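Local coordinates for CdiA-CT toxin, Conserved domain protein (Yersinia pseudotuberculosis serotype O:3, PDB 4ZQU) that acts as the C-terminal toxin domain of a contact-dependent growth inhibition system, probably an endonuclease, and is bound by its immunity protein CdiI, at residues M1-E4 / D5-G8; T10-V13 / G14-L17; S39-T42 / Q43-A46; S57-K60 / N61-T65; A91-V94 / N95-K98. All blocks are in the same frame, centred on the assembly; numbering follows the deposited sequence.

Contact 1 of 5, residues M1-E4 / D5-G8; sequences MPWE and DYVG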
loop_
_atom_site.group_PDB
_atom_site.type_symbol
_atom_site.label_atom_id
_atom_site.label_comp_id
_atom_site.label_asym_id
_atom_site.label_seq_id
_atom_site.Cartn_x
_atom_site.Cartn_y
_atom_site.Cartn_z
ATOM N N MET A 1 -25.095 1.796 8.250
ATOM C CA MET A 1 -23.812 1.106 8.240
ATOM C C MET A 1 -22.696 2.103 8.526
ATOM O O MET A 1 -22.891 3.307 8.353
ATOM C CB MET A 1 -23.588 0.401 6.895
ATOM C CG MET A 1 -23.039 1.290 5.792
ATOM S SD MET A 1 -23.091 0.487 4.176
ATOM C CE MET A 1 -22.405 -1.119 4.560
ATOM N N PRO A 2 -21.531 1.611 8.987
ATOM C CA PRO A 2 -20.397 2.507 9.242
ATOM C C PRO A 2 -20.029 3.327 8.007
ATOM O O PRO A 2 -20.216 2.859 6.884
ATOM C CB PRO A 2 -19.269 1.546 9.623
ATOM C CG PRO A 2 -19.970 0.359 10.186
ATOM C CD PRO A 2 -21.233 0.223 9.387
ATOM N N TRP A 3 -19.528 4.539 8.221
ATOM C CA TRP A 3 -19.214 5.444 7.122
ATOM C C TRP A 3 -18.220 4.828 6.144
ATOM O O TRP A 3 -18.388 4.937 4.932
ATOM C CB TRP A 3 -18.665 6.769 7.659
ATOM C CG TRP A 3 -18.244 7.728 6.581
ATOM C CD1 TRP A 3 -16.982 8.192 6.344
ATOM C CD2 TRP A 3 -19.086 8.330 5.590
ATOM N NE1 TRP A 3 -16.989 9.051 5.272
ATOM C CE2 TRP A 3 -18.267 9.153 4.791
ATOM C CE3 TRP A 3 -20.451 8.258 5.302
ATOM C CZ2 TRP A 3 -18.770 9.895 3.724
ATOM C CZ3 TRP A 3 -20.949 8.996 4.243
ATOM C CH2 TRP A 3 -20.109 9.803 3.467
ATOM N N GLU A 4 -17.197 4.170 6.680
ATOM C CA GLU A 4 -16.151 3.573 5.859
ATOM C C GLU A 4 -16.724 2.512 4.925
ATOM O O GLU A 4 -16.292 2.383 3.781
ATOM C CB GLU A 4 -15.055 2.969 6.743
ATOM C CG GLU A 4 -13.777 2.613 5.995
ATOM C CD GLU A 4 -12.611 2.317 6.923
ATOM O OE1 GLU A 4 -12.817 2.284 8.156
ATOM O OE2 GLU A 4 -11.485 2.123 6.417
ATOM N N ASP A 5 -17.707 1.766 5.416
ATOM C CA ASP A 5 -18.343 0.721 4.624
ATOM C C ASP A 5 -19.303 1.310 3.598
ATOM O O ASP A 5 -19.412 0.811 2.475
ATOM C CB ASP A 5 -19.077 -0.262 5.536
ATOM C CG ASP A 5 -18.134 -1.015 6.451
ATOM O OD1 ASP A 5 -17.698 -2.123 6.074
ATOM O OD2 ASP A 5 -17.816 -0.496 7.540
ATOM N N TYR A 6 -19.993 2.374 3.993
ATOM C CA TYR A 6 -20.910 3.080 3.107
ATOM C C TYR A 6 -20.176 3.661 1.901
ATOM O O TYR A 6 -20.689 3.647 0.779
ATOM C CB TYR A 6 -21.635 4.188 3.873
ATOM C CG TYR A 6 -22.510 5.059 3.008
ATOM C CD1 TYR A 6 -23.812 4.686 2.711
ATOM C CD2 TYR A 6 -22.036 6.257 2.486
ATOM C CE1 TYR A 6 -24.618 5.480 1.919
ATOM C CE2 TYR A 6 -22.833 7.057 1.693
ATOM C CZ TYR A 6 -24.123 6.663 1.412
ATOM O OH TYR A 6 -24.924 7.456 0.622
ATOM N N VAL A 7 -18.975 4.175 2.141
ATOM C CA VAL A 7 -18.133 4.700 1.074
ATOM C C VAL A 7 -17.826 3.606 0.051
ATOM O O VAL A 7 -17.746 3.867 -1.148
ATOM C CB VAL A 7 -16.817 5.289 1.641
ATOM C CG1 VAL A 7 -15.838 5.630 0.525
ATOM C CG2 VAL A 7 -17.113 6.521 2.486
ATOM N N GLY A 8 -17.684 2.375 0.526
ATOM C CA GLY A 8 -17.386 1.254 -0.347
ATOM C C GLY A 8 -18.514 0.830 -1.268
ATOM O O GLY A 8 -18.278 0.177 -2.284
#
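The indole of Trp-3 has the CG2 methyl of Val-7 over one face, a CH-pi contact one helical turn apart. Val-7 CG2 stands 3.9 Å from the centroid of the five-membered ring and only 20° off its normal, and it makes its closest carbon contact with Trp-3 CE2 at 3.7 Å. The phenol of Tyr-6 meets the six-membered ring differently. The rings are offset, their planes 22° apart and their centroids 5.4 Å from each other, with little overlap, and Trp-3 CZ3 touches Tyr-6 CD2 at 3.4 Å. Trp-3 has CG trans to its own backbone N (chi1 177°), which sets the indole beside Val-7 and Tyr-6 while NE1 donates to the carbonyl of Arg-89.

On another side of this turn, Met-1 folds over the backbone: its chain bends at chi3, SD comes to 3.6 Å from Tyr-6 CA, and Met-1 CE reaches Asp-5 CB at the same distance. Pro-2 is the N-cap residue, and Tyr-6 N donates to Pro-2 O (2.9 Å), while Asp-5 N makes a weaker bond to the same oxygen. The next helical bond, Val-7 N to Trp-3 O, is 3.0 Å long. Asp-5 turns its carboxylate to Arg-16, a salt bridge to the following loop. The arrangement is that of an amphipathic first helical turn laid on a beta-sheet: Trp-3 and Val-7 rest on strands 33-39 and 85-92 of the restriction endonuclease-like domain.

Contact 2 of 5, residues T10-V13 / G14-L17; sequences TLPV and GSRL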
loop_
_atom_site.group_PDB
_atom_site.type_symbol
_atom_site.label_atom_id
_atom_site.label_comp_id
_atom_site.label_asym_id
_atom_site.label_seq_id
_atom_site.Cartn_x
_atom_site.Cartn_y
_atom_site.Cartn_z
ATOM N N THR A 10 -20.289 2.665 -3.160
ATOM C CA THR A 10 -20.257 3.444 -4.395
ATOM C C THR A 10 -18.971 3.198 -5.186
ATOM O O THR A 10 -18.717 3.856 -6.194
ATOM C CB THR A 10 -20.391 4.959 -4.105
ATOM O OG1 THR A 10 -20.564 5.679 -5.333
ATOM C CG2 THR A 10 -19.158 5.481 -3.387
ATOM N N LEU A 11 -18.170 2.244 -4.724
ATOM C CA LEU A 11 -16.873 1.965 -5.329
ATOM C C LEU A 11 -16.789 0.529 -5.847
ATOM O O LEU A 11 -17.465 -0.359 -5.323
ATOM C CB LEU A 11 -15.756 2.231 -4.317
ATOM C CG LEU A 11 -15.662 3.675 -3.829
ATOM C CD1 LEU A 11 -14.550 3.824 -2.810
ATOM C CD2 LEU A 11 -15.450 4.614 -5.002
ATOM N N PRO A 12 -15.961 0.299 -6.885
ATOM C CA PRO A 12 -15.775 -1.037 -7.466
ATOM C C PRO A 12 -15.288 -2.063 -6.442
ATOM O O PRO A 12 -14.623 -1.689 -5.475
ATOM C CB PRO A 12 -14.713 -0.801 -8.548
ATOM C CG PRO A 12 -14.843 0.637 -8.893
ATOM C CD PRO A 12 -15.187 1.321 -7.610
ATOM N N VAL A 13 -15.618 -3.335 -6.650
ATOM C CA VAL A 13 -15.233 -4.383 -5.710
ATOM C C VAL A 13 -13.721 -4.576 -5.691
ATOM O O VAL A 13 -13.046 -4.380 -6.703
ATOM C CB VAL A 13 -15.913 -5.727 -6.041
ATOM C CG1 VAL A 13 -17.409 -5.636 -5.801
ATOM C CG2 VAL A 13 -15.624 -6.135 -7.472
ATOM N N GLY A 14 -13.197 -4.950 -4.528
ATOM C CA GLY A 14 -11.771 -5.160 -4.361
ATOM C C GLY A 14 -11.014 -3.882 -4.062
ATOM O O GLY A 14 -9.786 -3.889 -3.975
ATOM N N SER A 15 -11.745 -2.784 -3.898
ATOM C CA SER A 15 -11.130 -1.483 -3.655
ATOM C C SER A 15 -10.686 -1.304 -2.210
ATOM O O SER A 15 -9.733 -0.575 -1.940
ATOM C CB SER A 15 -12.095 -0.358 -4.034
ATOM O OG SER A 15 -12.293 -0.308 -5.435
ATOM N N ARG A 16 -11.379 -1.964 -1.288
ATOM C CA ARG A 16 -11.092 -1.810 0.136
ATOM C C ARG A 16 -9.687 -2.264 0.511
ATOM O O ARG A 16 -9.310 -3.417 0.297
ATOM C CB ARG A 16 -12.107 -2.577 0.979
ATOM C CG ARG A 16 -11.809 -2.514 2.466
ATOM C CD ARG A 16 -12.227 -1.184 3.055
ATOM N NE ARG A 16 -13.603 -1.231 3.536
ATOM C CZ ARG A 16 -13.954 -1.078 4.809
ATOM N NH1 ARG A 16 -13.029 -0.850 5.731
ATOM N NH2 ARG A 16 -15.230 -1.143 5.159
ATOM N N LEU A 17 -8.921 -1.336 1.074
ATOM C CA LEU A 17 -7.592 -1.628 1.584
ATOM C C LEU A 17 -7.683 -2.207 2.989
ATOM O O LEU A 17 -8.642 -1.930 3.711
ATOM C CB LEU A 17 -6.737 -0.362 1.584
ATOM C CG LEU A 17 -6.368 0.187 0.207
ATOM C CD1 LEU A 17 -5.859 1.607 0.335
ATOM C CD2 LEU A 17 -5.325 -0.700 -0.443
HETATM O O HOH W 1 -11.024 -1.953 -7.363
#
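A type II beta turn runs from Pro-12 to Ser-15, and the two residues at its ends meet through a side chain as well as through the backbone. Val-13 takes the extended first corner of the turn and Gly-14 the second, with a positive phi of 85° that glycine adopts readily. The turn's own backbone bond, Ser-15 N to Pro-12 O, is weak at 3.5 Å. The shorter link is made by the hydroxyl: Ser-15 OG donates to Pro-12 O at 2.7 Å, approaching from above the carbonyl plane, 40° out of it. With chi1 at -69° OG lies beside the serine's own backbone N, within reach of Pro-12 O. Two donors of the same residue thus share a single carbonyl oxygen.

A water molecule extends the network. It donates to Ser-15 OG at 2.8 Å and to Val-13 O at 3.2 Å, so the hydroxyl gives one hydrogen bond and receives another. Carbon contacts are sparse, the ring of Pro-12 reaching Ser-15 OG only through CB and CD, at 4.0 Å from each.

The turn belongs to the loop between helix 3-9 and strand 26-27, to which Ser-15 is joined by backbone bonding with Phe-27. Its outer side faces the partner protein, where Pro-12 packs on Arg-69 of the CdiI chain and Val-13 on Ala-67 of the CdiI chain. The short hydroxyl bond probably contributes more than the long main-chain one to holding the turn closed, with the water bridging the hydroxyl to Val-13 O.

Contact 3 of 5, residues S39-T42 / Q43-A46; sequences SLDT and QTMA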
loop_
_atom_site.group_PDB
_atom_site.type_symbol
_atom_site.label_atom_id
_atom_site.label_comp_id
_atom_site.label_asym_id
_atom_site.label_seq_id
_atom_site.Cartn_x
_atom_site.Cartn_y
_atom_site.Cartn_z
ATOM N N SER A 39 -14.862 10.448 9.035
ATOM C CA SER A 39 -16.186 10.712 9.584
ATOM C C SER A 39 -16.119 11.473 10.899
ATOM O O SER A 39 -15.273 11.202 11.749
ATOM C CB SER A 39 -16.950 9.403 9.787
ATOM O OG SER A 39 -18.228 9.644 10.354
ATOM N N LEU A 40 -17.021 12.431 11.058
ATOM C CA LEU A 40 -17.162 13.161 12.309
ATOM C C LEU A 40 -18.567 12.968 12.853
ATOM O O LEU A 40 -19.534 13.365 12.213
ATOM C CB LEU A 40 -16.876 14.645 12.101
ATOM C CG LEU A 40 -15.447 14.993 11.689
ATOM C CD1 LEU A 40 -15.387 16.400 11.131
ATOM C CD2 LEU A 40 -14.512 14.849 12.875
ATOM N N ASP A 41 -18.691 12.345 14.021
ATOM C CA ASP A 41 -20.011 12.162 14.609
ATOM C C ASP A 41 -20.393 13.380 15.449
ATOM O O ASP A 41 -19.609 14.321 15.584
ATOM C CB ASP A 41 -20.083 10.871 15.440
ATOM C CG ASP A 41 -19.009 10.789 16.513
ATOM O OD1 ASP A 41 -18.630 11.832 17.083
ATOM O OD2 ASP A 41 -18.553 9.661 16.797
ATOM N N THR A 42 -21.602 13.354 16.002
ATOM C CA THR A 42 -22.146 14.491 16.739
ATOM C C THR A 42 -21.319 14.827 17.976
ATOM O O THR A 42 -21.154 15.997 18.322
ATOM C CB THR A 42 -23.600 14.230 17.173
ATOM O OG1 THR A 42 -23.652 13.063 18.003
ATOM C CG2 THR A 42 -24.490 14.023 15.957
ATOM N N GLN A 43 -20.801 13.797 18.634
ATOM C CA GLN A 43 -20.033 13.985 19.857
ATOM C C GLN A 43 -18.666 14.602 19.582
ATOM O O GLN A 43 -18.251 15.535 20.272
ATOM C CB GLN A 43 -19.870 12.654 20.589
ATOM C CG GLN A 43 -21.177 12.080 21.103
ATOM C CD GLN A 43 -21.815 12.936 22.181
ATOM O OE1 GLN A 43 -22.739 13.705 21.915
ATOM N NE2 GLN A 43 -21.324 12.802 23.409
ATOM N N THR A 44 -17.975 14.076 18.573
ATOM C CA THR A 44 -16.654 14.574 18.202
ATOM C C THR A 44 -16.747 15.982 17.617
ATOM O O THR A 44 -15.873 16.821 17.847
ATOM C CB THR A 44 -15.969 13.637 17.187
ATOM O OG1 THR A 44 -15.974 12.298 17.694
ATOM C CG2 THR A 44 -14.534 14.071 16.937
ATOM N N MET A 45 -17.813 16.236 16.864
ATOM C CA MET A 45 -18.058 17.559 16.304
ATOM C C MET A 45 -18.321 18.567 17.419
ATOM O O MET A 45 -17.894 19.720 17.346
ATOM C CB MET A 45 -19.236 17.522 15.326
ATOM C CG MET A 45 -19.481 18.837 14.608
ATOM S SD MET A 45 -18.071 19.346 13.603
ATOM C CE MET A 45 -18.273 18.294 12.174
ATOM N N ALA A 46 -19.023 18.120 18.455
ATOM C CA ALA A 46 -19.279 18.950 19.622
ATOM C C ALA A 46 -17.998 19.175 20.420
ATOM O O ALA A 46 -17.789 20.249 20.984
ATOM C CB ALA A 46 -20.344 18.318 20.498
HETATM O O HOH W 2 -15.939 10.787 14.862
#
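Two first torsions bring Asp-41 and Thr-44 together: Asp-41 CG lies between its backbone N and carbonyl carbon (chi1 55°), and Thr-44 OG1 sits beside its own N-H (chi1 -53°). In consequence one carboxylate oxygen receives both donors of Thr-44. Thr-44 N reaches Asp-41 OD1 at 2.8 Å in a nearly straight bond of 165°, and Thr-44 OG1 reaches the same oxygen at 2.8 Å from its syn side, somewhat out of the carboxylate plane. Asp-41 is thereby the N-cap of helix 42-47.

In a capping box the side chain of Thr-44 would accept from Asp-41 N directly; here a water stands between, accepting from Asp-41 N and donating to Thr-44 OG1 and to Ser-39 O. Flanking the cap, Leu-40 CD1 packs on Met-45 CE at 3.6 Å, the two side chains crossing at about a right angle as a hydrophobic staple. Regular helical bonding starts with Met-45 N to Asp-41 O, 2.9 Å. Met-45 also packs on Pro-93 and Val-92. A carboxylate at the positive end of a helix dipole, gripped by two donors, would probably be favoured in its ionised form.

Contact 4 of 5, residues S57-K60 / N61-T65; sequences SIKK and NIDVT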
loop_
_atom_site.group_PDB
_atom_site.type_symbol
_atom_site.label_atom_id
_atom_site.label_comp_id
_atom_site.label_asym_id
_atom_site.label_seq_id
_atom_site.Cartn_x
_atom_site.Cartn_y
_atom_site.Cartn_z
ATOM N N SER A 57 -8.154 18.867 12.314
ATOM C CA SER A 57 -8.421 17.440 12.164
ATOM C C SER A 57 -8.461 17.024 10.701
ATOM O O SER A 57 -7.896 15.998 10.320
ATOM C CB SER A 57 -9.740 17.072 12.840
ATOM O OG SER A 57 -10.043 15.702 12.639
ATOM N N ILE A 58 -9.128 17.831 9.885
ATOM C CA ILE A 58 -9.249 17.555 8.459
ATOM C C ILE A 58 -7.931 17.807 7.737
ATOM O O ILE A 58 -7.485 16.982 6.941
ATOM C CB ILE A 58 -10.349 18.410 7.810
ATOM C CG1 ILE A 58 -11.663 18.256 8.580
ATOM C CG2 ILE A 58 -10.527 18.024 6.354
ATOM C CD1 ILE A 58 -12.785 19.126 8.056
ATOM N N LYS A 59 -7.316 18.949 8.021
ATOM C CA LYS A 59 -6.021 19.287 7.446
ATOM C C LYS A 59 -4.985 18.220 7.773
ATOM O O LYS A 59 -4.114 17.911 6.960
ATOM C CB LYS A 59 -5.543 20.645 7.955
ATOM C CG LYS A 59 -4.343 21.181 7.210
ATOM C CD LYS A 59 -3.363 21.874 8.135
ATOM C CE LYS A 59 -2.049 22.140 7.419
ATOM N NZ LYS A 59 -0.928 22.340 8.374
ATOM N N LYS A 60 -5.089 17.661 8.974
ATOM C CA LYS A 60 -4.182 16.613 9.411
ATOM C C LYS A 60 -4.314 15.406 8.492
ATOM O O LYS A 60 -3.324 14.766 8.145
ATOM C CB LYS A 60 -4.471 16.228 10.863
ATOM C CG LYS A 60 -3.722 15.005 11.359
ATOM C CD LYS A 60 -3.643 14.999 12.878
ATOM C CE LYS A 60 -4.400 13.815 13.462
ATOM N NZ LYS A 60 -3.498 12.846 14.150
ATOM N N ASN A 61 -5.545 15.110 8.087
ATOM C CA ASN A 61 -5.791 14.016 7.160
ATOM C C ASN A 61 -5.328 14.363 5.752
ATOM O O ASN A 61 -4.680 13.554 5.094
ATOM C CB ASN A 61 -7.274 13.649 7.143
ATOM C CG ASN A 61 -7.563 12.430 6.282
ATOM O OD1 ASN A 61 -7.592 12.513 5.055
ATOM N ND2 ASN A 61 -7.784 11.291 6.927
ATOM N N ILE A 62 -5.668 15.567 5.299
ATOM C CA ILE A 62 -5.306 16.038 3.963
ATOM C C ILE A 62 -3.807 15.949 3.701
ATOM O O ILE A 62 -3.380 15.480 2.647
ATOM C CB ILE A 62 -5.756 17.495 3.745
ATOM C CG1 ILE A 62 -7.280 17.591 3.766
ATOM C CG2 ILE A 62 -5.217 18.035 2.429
ATOM C CD1 ILE A 62 -7.796 18.995 3.592
ATOM N N ASP A 63 -3.011 16.396 4.666
ATOM C CA ASP A 63 -1.560 16.392 4.519
ATOM C C ASP A 63 -1.023 14.982 4.300
ATOM O O ASP A 63 -0.124 14.778 3.489
ATOM C CB ASP A 63 -0.894 17.025 5.743
ATOM C CG ASP A 63 -1.195 18.507 5.869
ATOM O OD1 ASP A 63 -1.359 19.171 4.823
ATOM O OD2 ASP A 63 -1.265 19.008 7.013
ATOM N N VAL A 64 -1.586 14.013 5.017
ATOM C CA VAL A 64 -1.150 12.625 4.910
ATOM C C VAL A 64 -1.483 12.044 3.538
ATOM O O VAL A 64 -0.671 11.339 2.938
ATOM C CB VAL A 64 -1.794 11.748 6.000
ATOM C CG1 VAL A 64 -1.306 10.315 5.889
ATOM C CG2 VAL A 64 -1.477 12.305 7.372
ATOM N N THR A 65 -2.680 12.345 3.047
ATOM C CA THR A 65 -3.094 11.890 1.728
ATOM C C THR A 65 -2.186 12.470 0.651
ATOM O O THR A 65 -1.817 11.785 -0.300
ATOM C CB THR A 65 -4.552 12.288 1.418
ATOM O OG1 THR A 65 -4.634 13.707 1.247
ATOM C CG2 THR A 65 -5.479 11.869 2.542
#
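Regular alpha-helical i to i+4 bonding joins residues 57-60 to 61-65, strong from Ile-62 N to Ile-58 O (2.8 Å) and from Asp-63 N to Lys-59 O, weak from Asn-61 N to Ser-57 O. This is the central and C-terminal part of helix 53-66, which packs against the mixed sheet of the PDDEXK-type domain. One turn apart, Ile-58 CG2 and Ile-62 CD1 touch at 4.0 Å; Ile-58 rests on Leu-90 and Ala-107, and Ile-62 on Tyr-110, so their row faces the sheet and helix 98-113.

The Lys-59/Asp-63 pair is charged. Lys-59 starts out trans to its backbone N (chi1 -169°) and bends at chi2, so that its chain runs beside the Asp-63 carboxylate. Lys-59 CE comes to 3.3 Å from Asp-63 OD2, whereas NZ forms only a long salt bridge of 3.6 Å with that oxygen. The other oxygen, OD1, accepts from the hydroxyl of Tyr-110, which ties the carboxylate to helix 98-113 and probably limits its rotation. Farther along, Thr-65 turns its hydroxyl back onto the preceding turn: Thr-65 OG1 donates to Ile-62 O at 2.6 Å.

Contact 5 of 5, residues A91-V94 / N95-K98; sequences AVPV and NTTK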
loop_
_atom_site.group_PDB
_atom_site.type_symbol
_atom_site.label_atom_id
_atom_site.label_comp_id
_atom_site.label_asym_id
_atom_site.label_seq_id
_atom_site.Cartn_x
_atom_site.Cartn_y
_atom_site.Cartn_z
ATOM N N ALA A 91 -17.768 12.770 6.278
ATOM C CA ALA A 91 -19.108 12.777 6.846
ATOM C C ALA A 91 -19.180 13.769 8.004
ATOM O O ALA A 91 -18.343 13.742 8.905
ATOM C CB ALA A 91 -19.500 11.386 7.307
ATOM N N VAL A 92 -20.174 14.654 7.968
ATOM C CA VAL A 92 -20.391 15.613 9.047
ATOM C C VAL A 92 -21.841 15.554 9.540
ATOM O O VAL A 92 -22.764 15.344 8.752
ATOM C CB VAL A 92 -20.044 17.058 8.609
ATOM C CG1 VAL A 92 -18.556 17.179 8.306
ATOM C CG2 VAL A 92 -20.877 17.478 7.409
ATOM N N PRO A 93 -22.041 15.727 10.856
ATOM C CA PRO A 93 -23.363 15.600 11.476
ATOM C C PRO A 93 -24.227 16.849 11.337
ATOM O O PRO A 93 -23.805 17.842 10.748
ATOM C CB PRO A 93 -23.024 15.342 12.943
ATOM C CG PRO A 93 -21.754 16.072 13.151
ATOM C CD PRO A 93 -20.994 16.001 11.855
ATOM N N VAL A 94 -25.431 16.789 11.895
ATOM C CA VAL A 94 -26.400 17.870 11.774
ATOM C C VAL A 94 -26.116 19.024 12.731
ATOM O O VAL A 94 -26.511 20.160 12.474
ATOM C CB VAL A 94 -27.832 17.358 12.023
ATOM C CG1 VAL A 94 -28.230 16.364 10.943
ATOM C CG2 VAL A 94 -27.936 16.720 13.400
ATOM N N ASN A 95 -25.424 18.733 13.830
ATOM C CA ASN A 95 -25.125 19.755 14.830
ATOM C C ASN A 95 -23.884 20.571 14.476
ATOM O O ASN A 95 -23.345 21.292 15.317
ATOM C CB ASN A 95 -24.953 19.120 16.215
ATOM C CG ASN A 95 -23.721 18.237 16.307
ATOM O OD1 ASN A 95 -23.349 17.569 15.344
ATOM N ND2 ASN A 95 -23.083 18.230 17.473
ATOM N N THR A 96 -23.434 20.449 13.230
ATOM C CA THR A 96 -22.315 21.239 12.737
ATOM C C THR A 96 -22.713 22.709 12.661
ATOM O O THR A 96 -23.636 23.074 11.934
ATOM C CB THR A 96 -21.847 20.760 11.349
ATOM O OG1 THR A 96 -21.493 19.371 11.412
ATOM C CG2 THR A 96 -20.648 21.570 10.880
ATOM N N THR A 97 -22.020 23.548 13.423
ATOM C CA THR A 97 -22.351 24.965 13.481
ATOM C C THR A 97 -21.798 25.708 12.274
ATOM O O THR A 97 -20.927 25.203 11.566
ATOM C CB THR A 97 -21.811 25.618 14.761
ATOM O OG1 THR A 97 -20.387 25.727 14.676
ATOM C CG2 THR A 97 -22.176 24.788 15.976
ATOM N N LYS A 98 -22.316 26.911 12.049
ATOM C CA LYS A 98 -21.870 27.764 10.954
ATOM C C LYS A 98 -20.375 28.022 11.053
ATOM O O LYS A 98 -19.662 28.000 10.050
ATOM C CB LYS A 98 -22.640 29.086 10.965
ATOM C CG LYS A 98 -24.148 28.911 11.058
ATOM C CD LYS A 98 -24.840 30.203 11.447
ATOM C CE LYS A 98 -24.627 31.278 10.400
ATOM N NZ LYS A 98 -25.332 32.536 10.769
HETATM O O HOH W 3 -25.571 21.358 10.362
#
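Pro-93 and Thr-96 form the close-packed half of this bend, in which strand 85-92 opens the beta-alpha-beta crossover through helix 98-113 to strand 117-122. Thr-96 OG1 donates to Pro-93 O at 2.9 Å from above the carbonyl plane, 44° out of it. Thr-96 OG1 also lies 3.4 Å from Pro-93 CD; with chi1 at -57° OG1 is beside its own backbone N and near the proline ring. Thr-96 also meets Trp-101 and Ile-104 of the helix. Asn-95 closes against the ring from another direction: OD1 comes to 3.1 Å from Pro-93 CG and 3.3 Å from Pro-93 CB, buried there without a hydrogen-bond partner, while ND2 donates to Thr-42 O and so fixes the amide's rotation. Beyond the bend, Thr-97 caps the helix that starts at Lys-98.

The other half is looser. Val-94 is exposed and points its side chain away from the residues that follow, touching only the neighbouring backbone, and the bend is spanned there by solvent instead of side chains. A water donates to Val-94 O at 2.6 Å and to Thr-96 O at 3.0 Å.

In the fold
The five contacts sample one alpha/beta domain from rim to interior. Contacts 1 and 4 are both helical turns, laid on opposite faces of the same sheet: 1-8 relies on aromatic packing near the surface, 57-65 on an aliphatic pair and a long salt bridge closer to the chain's centre. Contacts 3 and 5 lie side by side, about 8 Å between centres, at the ends of strands 33-39 and 85-92, where a helix cap and a bend follow the last strand pairing, Leu-40 with Ala-91. Contact 2 lies at the surface and is the one that meets CdiI; its Arg-16 ties it to contact 1 through Asp-5. Hydroxyl-to-carbonyl bonds recur in contacts 2, 4 and 5, and waters bridge contacts 2, 3 and 5.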